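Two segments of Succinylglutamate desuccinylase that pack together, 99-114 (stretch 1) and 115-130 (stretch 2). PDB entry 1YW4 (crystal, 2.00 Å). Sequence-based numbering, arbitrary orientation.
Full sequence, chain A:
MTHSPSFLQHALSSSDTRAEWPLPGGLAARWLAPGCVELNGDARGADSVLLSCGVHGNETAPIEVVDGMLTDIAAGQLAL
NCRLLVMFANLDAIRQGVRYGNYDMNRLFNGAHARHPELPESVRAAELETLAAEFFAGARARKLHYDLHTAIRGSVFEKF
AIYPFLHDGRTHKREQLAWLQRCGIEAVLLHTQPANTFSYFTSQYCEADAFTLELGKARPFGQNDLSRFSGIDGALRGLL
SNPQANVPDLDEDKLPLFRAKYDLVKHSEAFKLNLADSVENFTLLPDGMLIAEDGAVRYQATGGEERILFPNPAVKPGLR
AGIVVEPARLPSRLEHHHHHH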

# COMPACT_ATOMS: atom_id res chain seq x y z
N ARG A 99 -32.29 -11.72 -4.67
CA ARG A 99 -31.29 -10.85 -4.08
C ARG A 99 -31.98 -9.62 -3.49
O ARG A 99 -31.68 -9.20 -2.37
CB ARG A 99 -30.27 -10.44 -5.13
CG ARG A 99 -29.08 -9.66 -4.60
CD ARG A 99 -28.14 -9.28 -5.73
NE ARG A 99 -27.04 -8.43 -5.29
CZ ARG A 99 -25.94 -8.87 -4.69
NH1 ARG A 99 -25.79 -10.17 -4.45
NH2 ARG A 99 -24.99 -8.02 -4.33
N TYR A 100 -32.91 -9.05 -4.26
CA TYR A 100 -33.68 -7.89 -3.83
C TYR A 100 -34.89 -7.70 -4.73
O TYR A 100 -34.93 -8.25 -5.83
CB TYR A 100 -32.81 -6.63 -3.82
CG TYR A 100 -32.14 -6.29 -5.14
CD1 TYR A 100 -32.87 -5.75 -6.20
CD2 TYR A 100 -30.78 -6.50 -5.32
CE1 TYR A 100 -32.24 -5.42 -7.40
CE2 TYR A 100 -30.14 -6.18 -6.51
CZ TYR A 100 -30.88 -5.64 -7.55
OH TYR A 100 -30.24 -5.30 -8.72
N GLY A 101 -35.86 -6.93 -4.27
CA GLY A 101 -37.05 -6.71 -5.07
C GLY A 101 -36.96 -5.50 -5.98
O GLY A 101 -37.20 -5.61 -7.18
N ASN A 102 -36.59 -4.35 -5.42
CA ASN A 102 -36.50 -3.12 -6.20
C ASN A 102 -35.10 -2.54 -6.23
O ASN A 102 -34.65 -2.05 -7.27
CB ASN A 102 -37.46 -2.09 -5.62
CG ASN A 102 -38.89 -2.55 -5.63
OD1 ASN A 102 -39.66 -2.26 -4.71
ND2 ASN A 102 -39.26 -3.27 -6.68
N TYR A 103 -34.41 -2.59 -5.09
CA TYR A 103 -33.07 -2.03 -4.96
C TYR A 103 -32.23 -2.84 -3.96
O TYR A 103 -32.75 -3.31 -2.94
CB TYR A 103 -33.20 -0.59 -4.49
CG TYR A 103 -32.05 0.32 -4.84
CD1 TYR A 103 -30.90 0.35 -4.05
CD2 TYR A 103 -32.13 1.20 -5.92
CE1 TYR A 103 -29.85 1.23 -4.33
CE2 TYR A 103 -31.10 2.09 -6.21
CZ TYR A 103 -29.97 2.10 -5.41
OH TYR A 103 -28.96 3.00 -5.65
N ASP A 104 -30.95 -3.00 -4.27
CA ASP A 104 -30.01 -3.73 -3.42
C ASP A 104 -29.96 -3.07 -2.04
O ASP A 104 -29.48 -1.94 -1.90
CB ASP A 104 -28.61 -3.70 -4.06
CG ASP A 104 -27.59 -4.57 -3.33
OD1 ASP A 104 -27.67 -4.68 -2.08
OD2 ASP A 104 -26.69 -5.12 -4.00
N MSE A 105 -30.46 -3.76 -1.02
CA MSE A 105 -30.48 -3.19 0.32
C MSE A 105 -29.09 -2.86 0.82
O MSE A 105 -28.91 -1.89 1.56
CB MSE A 105 -31.18 -4.13 1.30
CG MSE A 105 -31.35 -3.54 2.70
SE MSE A 105 -32.55 -4.59 3.80
CE MSE A 105 -34.20 -4.07 2.96
N ASN A 106 -28.08 -3.63 0.43
CA ASN A 106 -26.76 -3.30 0.92
C ASN A 106 -26.14 -2.12 0.19
O ASN A 106 -24.93 -1.92 0.19
CB ASN A 106 -25.81 -4.49 0.91
CG ASN A 106 -24.92 -4.50 2.14
OD1 ASN A 106 -25.28 -3.92 3.17
ND2 ASN A 106 -23.77 -5.16 2.06
N ARG A 107 -27.01 -1.35 -0.45
CA ARG A 107 -26.60 -0.13 -1.13
C ARG A 107 -27.50 0.97 -0.55
O ARG A 107 -27.44 2.12 -0.98
CB ARG A 107 -26.82 -0.24 -2.64
CG ARG A 107 -25.85 -1.14 -3.37
CD ARG A 107 -26.10 -1.06 -4.87
NE ARG A 107 -26.02 0.32 -5.34
CZ ARG A 107 -26.49 0.74 -6.51
NH1 ARG A 107 -26.37 2.02 -6.86
NH2 ARG A 107 -27.08 -0.12 -7.34
N LEU A 108 -28.34 0.60 0.42
CA LEU A 108 -29.26 1.57 1.03
C LEU A 108 -28.95 1.98 2.47
O LEU A 108 -29.72 2.75 3.07
CB LEU A 108 -30.69 1.05 0.94
CG LEU A 108 -31.28 0.98 -0.47
CD1 LEU A 108 -32.64 0.30 -0.40
CD2 LEU A 108 -31.41 2.39 -1.05
N PHE A 109 -27.86 1.47 3.02
CA PHE A 109 -27.47 1.83 4.38
C PHE A 109 -26.61 3.10 4.35
O PHE A 109 -26.37 3.68 3.29
CB PHE A 109 -26.71 0.68 5.05
CG PHE A 109 -27.58 -0.51 5.36
CD1 PHE A 109 -27.57 -1.63 4.53
CD2 PHE A 109 -28.41 -0.51 6.49
CE1 PHE A 109 -28.39 -2.74 4.80
CE2 PHE A 109 -29.23 -1.61 6.78
CZ PHE A 109 -29.22 -2.73 5.93
N ASN A 110 -26.14 3.51 5.53
CA ASN A 110 -25.33 4.72 5.68
C ASN A 110 -26.16 5.93 5.25
O ASN A 110 -25.63 6.93 4.77
CB ASN A 110 -24.04 4.63 4.84
CG ASN A 110 -23.10 5.81 5.07
OD1 ASN A 110 -22.90 6.24 6.20
ND2 ASN A 110 -22.52 6.32 3.99
N GLY A 111 -27.47 5.81 5.42
CA GLY A 111 -28.38 6.89 5.07
C GLY A 111 -28.82 6.96 3.62
O GLY A 111 -29.67 7.77 3.27
N ALA A 112 -28.25 6.11 2.77
CA ALA A 112 -28.58 6.10 1.35
C ALA A 112 -30.05 5.80 1.05
O ALA A 112 -30.54 6.09 -0.05
CB ALA A 112 -27.69 5.10 0.62
N HIS A 113 -30.76 5.23 2.03
CA HIS A 113 -32.17 4.92 1.85
C HIS A 113 -32.99 6.19 1.62
O HIS A 113 -34.06 6.16 1.02
CB HIS A 113 -32.71 4.17 3.08
CG HIS A 113 -32.38 4.84 4.38
ND1 HIS A 113 -31.30 4.48 5.15
CD2 HIS A 113 -32.97 5.87 5.02
CE1 HIS A 113 -31.23 5.26 6.21
NE2 HIS A 113 -32.24 6.12 6.16
N ALA A 114 -32.48 7.32 2.10
CA ALA A 114 -33.18 8.59 1.94
C ALA A 114 -33.41 8.93 0.47
O ALA A 114 -34.44 9.49 0.11
CB ALA A 114 -32.41 9.71 2.63
N ARG A 115 -32.45 8.58 -0.38
CA ARG A 115 -32.55 8.86 -1.82
C ARG A 115 -33.71 8.14 -2.51
O ARG A 115 -34.15 8.56 -3.58
CB ARG A 115 -31.24 8.49 -2.53
CG ARG A 115 -30.10 9.48 -2.34
CD ARG A 115 -29.54 9.45 -0.93
NE ARG A 115 -28.52 10.48 -0.73
CZ ARG A 115 -27.83 10.64 0.39
NH1 ARG A 115 -26.93 11.61 0.49
NH2 ARG A 115 -28.03 9.83 1.42
N HIS A 116 -34.19 7.06 -1.91
CA HIS A 116 -35.29 6.30 -2.50
C HIS A 116 -36.37 5.99 -1.46
O HIS A 116 -36.68 4.82 -1.21
CB HIS A 116 -34.75 4.99 -3.10
CG HIS A 116 -33.69 5.20 -4.13
ND1 HIS A 116 -33.96 5.74 -5.37
CD2 HIS A 116 -32.36 4.96 -4.10
CE1 HIS A 116 -32.83 5.83 -6.06
NE2 HIS A 116 -31.85 5.36 -5.31
N PRO A 117 -36.98 7.03 -0.87
CA PRO A 117 -38.02 6.85 0.14
C PRO A 117 -39.25 6.10 -0.34
O PRO A 117 -40.03 5.59 0.46
CB PRO A 117 -38.33 8.28 0.57
CG PRO A 117 -38.16 9.04 -0.71
CD PRO A 117 -36.89 8.44 -1.28
N GLU A 118 -39.41 6.02 -1.66
CA GLU A 118 -40.56 5.34 -2.24
C GLU A 118 -40.38 3.82 -2.23
O GLU A 118 -41.29 3.08 -2.64
CB GLU A 118 -40.78 5.81 -3.68
CG GLU A 118 -39.71 5.35 -4.68
CD GLU A 118 -38.37 6.05 -4.50
OE1 GLU A 118 -37.37 5.57 -5.06
OE2 GLU A 118 -38.31 7.09 -3.81
N LEU A 119 -39.23 3.34 -1.77
CA LEU A 119 -38.96 1.91 -1.75
C LEU A 119 -39.08 1.26 -0.38
O LEU A 119 -38.52 1.74 0.60
CB LEU A 119 -37.56 1.61 -2.31
CG LEU A 119 -37.27 2.11 -3.73
CD1 LEU A 119 -35.81 1.85 -4.07
CD2 LEU A 119 -38.19 1.41 -4.71
N PRO A 120 -39.83 0.16 -0.29
CA PRO A 120 -40.02 -0.56 0.97
C PRO A 120 -38.66 -1.01 1.53
O PRO A 120 -38.47 -1.06 2.74
CB PRO A 120 -40.90 -1.74 0.57
CG PRO A 120 -41.70 -1.17 -0.58
CD PRO A 120 -40.65 -0.43 -1.36
N GLU A 121 -37.72 -1.32 0.63
CA GLU A 121 -36.39 -1.74 1.08
C GLU A 121 -35.62 -0.59 1.73
O GLU A 121 -34.71 -0.81 2.54
CB GLU A 121 -35.61 -2.36 -0.08
CG GLU A 121 -35.90 -3.85 -0.24
CD GLU A 121 -35.75 -4.37 -1.67
OE1 GLU A 121 -35.43 -5.57 -1.83
OE2 GLU A 121 -35.97 -3.60 -2.63
N SER A 122 -36.02 0.64 1.40
CA SER A 122 -35.39 1.83 1.99
C SER A 122 -35.96 2.04 3.39
O SER A 122 -35.24 2.40 4.31
CB SER A 122 -35.66 3.07 1.13
OG SER A 122 -35.15 2.91 -0.18
N VAL A 123 -37.27 1.84 3.53
CA VAL A 123 -37.90 1.99 4.83
C VAL A 123 -37.32 0.92 5.77
O VAL A 123 -37.02 1.20 6.94
CB VAL A 123 -39.43 1.81 4.73
CG1 VAL A 123 -40.08 1.90 6.12
CG2 VAL A 123 -40.02 2.89 3.82
N ARG A 124 -37.15 -0.29 5.25
CA ARG A 124 -36.61 -1.38 6.04
C ARG A 124 -35.15 -1.11 6.44
O ARG A 124 -34.76 -1.33 7.58
CB ARG A 124 -36.71 -2.68 5.24
CG ARG A 124 -36.05 -3.87 5.90
CD ARG A 124 -36.69 -4.22 7.24
NE ARG A 124 -36.23 -5.55 7.64
CZ ARG A 124 -36.67 -6.22 8.69
NH1 ARG A 124 -37.59 -5.70 9.49
NH2 ARG A 124 -36.19 -7.43 8.93
N ALA A 125 -34.36 -0.61 5.50
CA ALA A 125 -32.97 -0.30 5.79
C ALA A 125 -32.88 0.72 6.94
O ALA A 125 -32.06 0.57 7.85
CB ALA A 125 -32.28 0.26 4.53
N ALA A 126 -33.72 1.77 6.89
CA ALA A 126 -33.71 2.80 7.93
C ALA A 126 -34.12 2.22 9.29
O ALA A 126 -33.57 2.60 10.33
CB ALA A 126 -34.66 3.96 7.55
N GLU A 127 -35.07 1.30 9.27
CA GLU A 127 -35.52 0.66 10.49
C GLU A 127 -34.38 -0.17 11.10
O GLU A 127 -34.15 -0.14 12.31
CB GLU A 127 -36.72 -0.24 10.19
CG GLU A 127 -37.20 -1.07 11.37
CD GLU A 127 -38.42 -1.89 11.03
OE1 GLU A 127 -38.32 -2.82 10.21
OE2 GLU A 127 -39.50 -1.61 11.59
N LEU A 128 -33.66 -0.89 10.25
CA LEU A 128 -32.55 -1.72 10.71
C LEU A 128 -31.40 -0.88 11.27
O LEU A 128 -30.74 -1.29 12.23
CB LEU A 128 -32.05 -2.61 9.56
CG LEU A 128 -33.04 -3.64 9.00
CD1 LEU A 128 -32.38 -4.38 7.84
CD2 LEU A 128 -33.48 -4.64 10.08
N GLU A 129 -31.16 0.28 10.67
CA GLU A 129 -30.11 1.20 11.14
C GLU A 129 -30.48 1.65 12.55
O GLU A 129 -29.68 1.57 13.48
CB GLU A 129 -30.01 2.45 10.24
CG GLU A 129 -29.56 2.20 8.81
CD GLU A 129 -29.17 3.49 8.08
OE1 GLU A 129 -29.67 4.56 8.48
OE2 GLU A 129 -28.39 3.42 7.11
N THR A 130 -31.71 2.11 12.70
CA THR A 130 -32.18 2.60 13.99
C THR A 130 -32.09 1.52 15.08
O THR A 130 -31.57 1.77 16.16
CB THR A 130 -33.63 3.10 13.87
OG1 THR A 130 -33.67 4.15 12.90
CG2 THR A 130 -34.14 3.62 15.20
O HOH W 1 -37.72 -1.68 -2.12
O HOH W 2 -41.86 0.33 -4.64

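A largely irregular stretch, 99-114, folds along a helix that begins a few residues further along the chain, and two helix glutamates pin its backbone at separate points while small and apolar side chains fill the space between. Stretch 1 is loop with short 3-10 segments; stretch 2 turns back through a type I turn from His116 to Leu119, with Leu119 as N-cap of the helix that begins at Pro120. Together they bury 1095 Å², and the nearest CA pairs include Met105 CA with Glu121 CA (6.1 Å), Phe109 CA with Ala125 CA (6.1 Å) and His113 CA with Ser122 CA (4.5 Å).

The first anchor is Glu121, whose carboxylate collects three consecutive amides: Gly101 N donates to Glu121 OE1 (2.8 Å), while Asn102 N and Tyr103 N both donate to Glu121 OE2 (3.0 and 3.1 Å). A negatively charged acceptor suits a run of NH groups that have no helix or sheet partner here. Water 1 strengthens the corner, accepting from Glu121 N (2.8 Å) and donating to Glu121 OE2 (2.6 Å) and Asn102 OD1 (3.3 Å).

The second anchor is Glu129, two helical turns further on. It faces the type I' turn from Phe109 to Ala112, and Gly111 N donates to Glu129 OE2 (3.1 Å). Asn110 N lies 2.8 Å from the same Glu129 OE2. Gly111 has phi/psi of 85/-6°, where a CB would jam against the preceding carbonyl oxygen, so the turn itself calls for glycine.

Between the anchors, Ala125 points toward stretch 1, and its short side chain lets several residues gather round it. Ala125 CB lies 4.0 Å from Leu108 CB and 4.2 Å from Phe109 CE2, over one face of the Phe109 ring; Leu128 CD1 approaches the edge of that ring, 4.0 Å from Phe109 CZ. Met105, a selenomethionine, extends its side chain nearer the helix, placing SE 4.0 Å from Leu128 CD1 and CE 3.5 Å from Arg124 CG.

His113 lies along the helix with Ala126 CB over one face of its ring, a CH-pi contact 3.7 Å from the centroid. The ring is oriented from within its own stretch, His113 ND1 donating to Leu108 O (3.1 Å).

Near the start of the helix, Tyr103 CB packs 3.6 Å from Leu119 CD1. The Tyr103 and His116 rings meet obliquely, centroids 4.6 Å apart and planes at 39°, while Leu108 CD2 sits at the edge of the His116 ring, 4.1 Å from His116 CD2. Ser122 OG donates to His116 O (2.7 Å), tying the turn to the first helical turn.

The junction is local backbone bonding: Arg115 N donates to Ala112 O (3.2 Å) and His116 N to His113 O (3.1 Å), carrying the 3-10 segment across the boundary. Arg115 also folds back, its NH2 making a weak hydrogen bond to Gly111 O (3.2 Å, 126°).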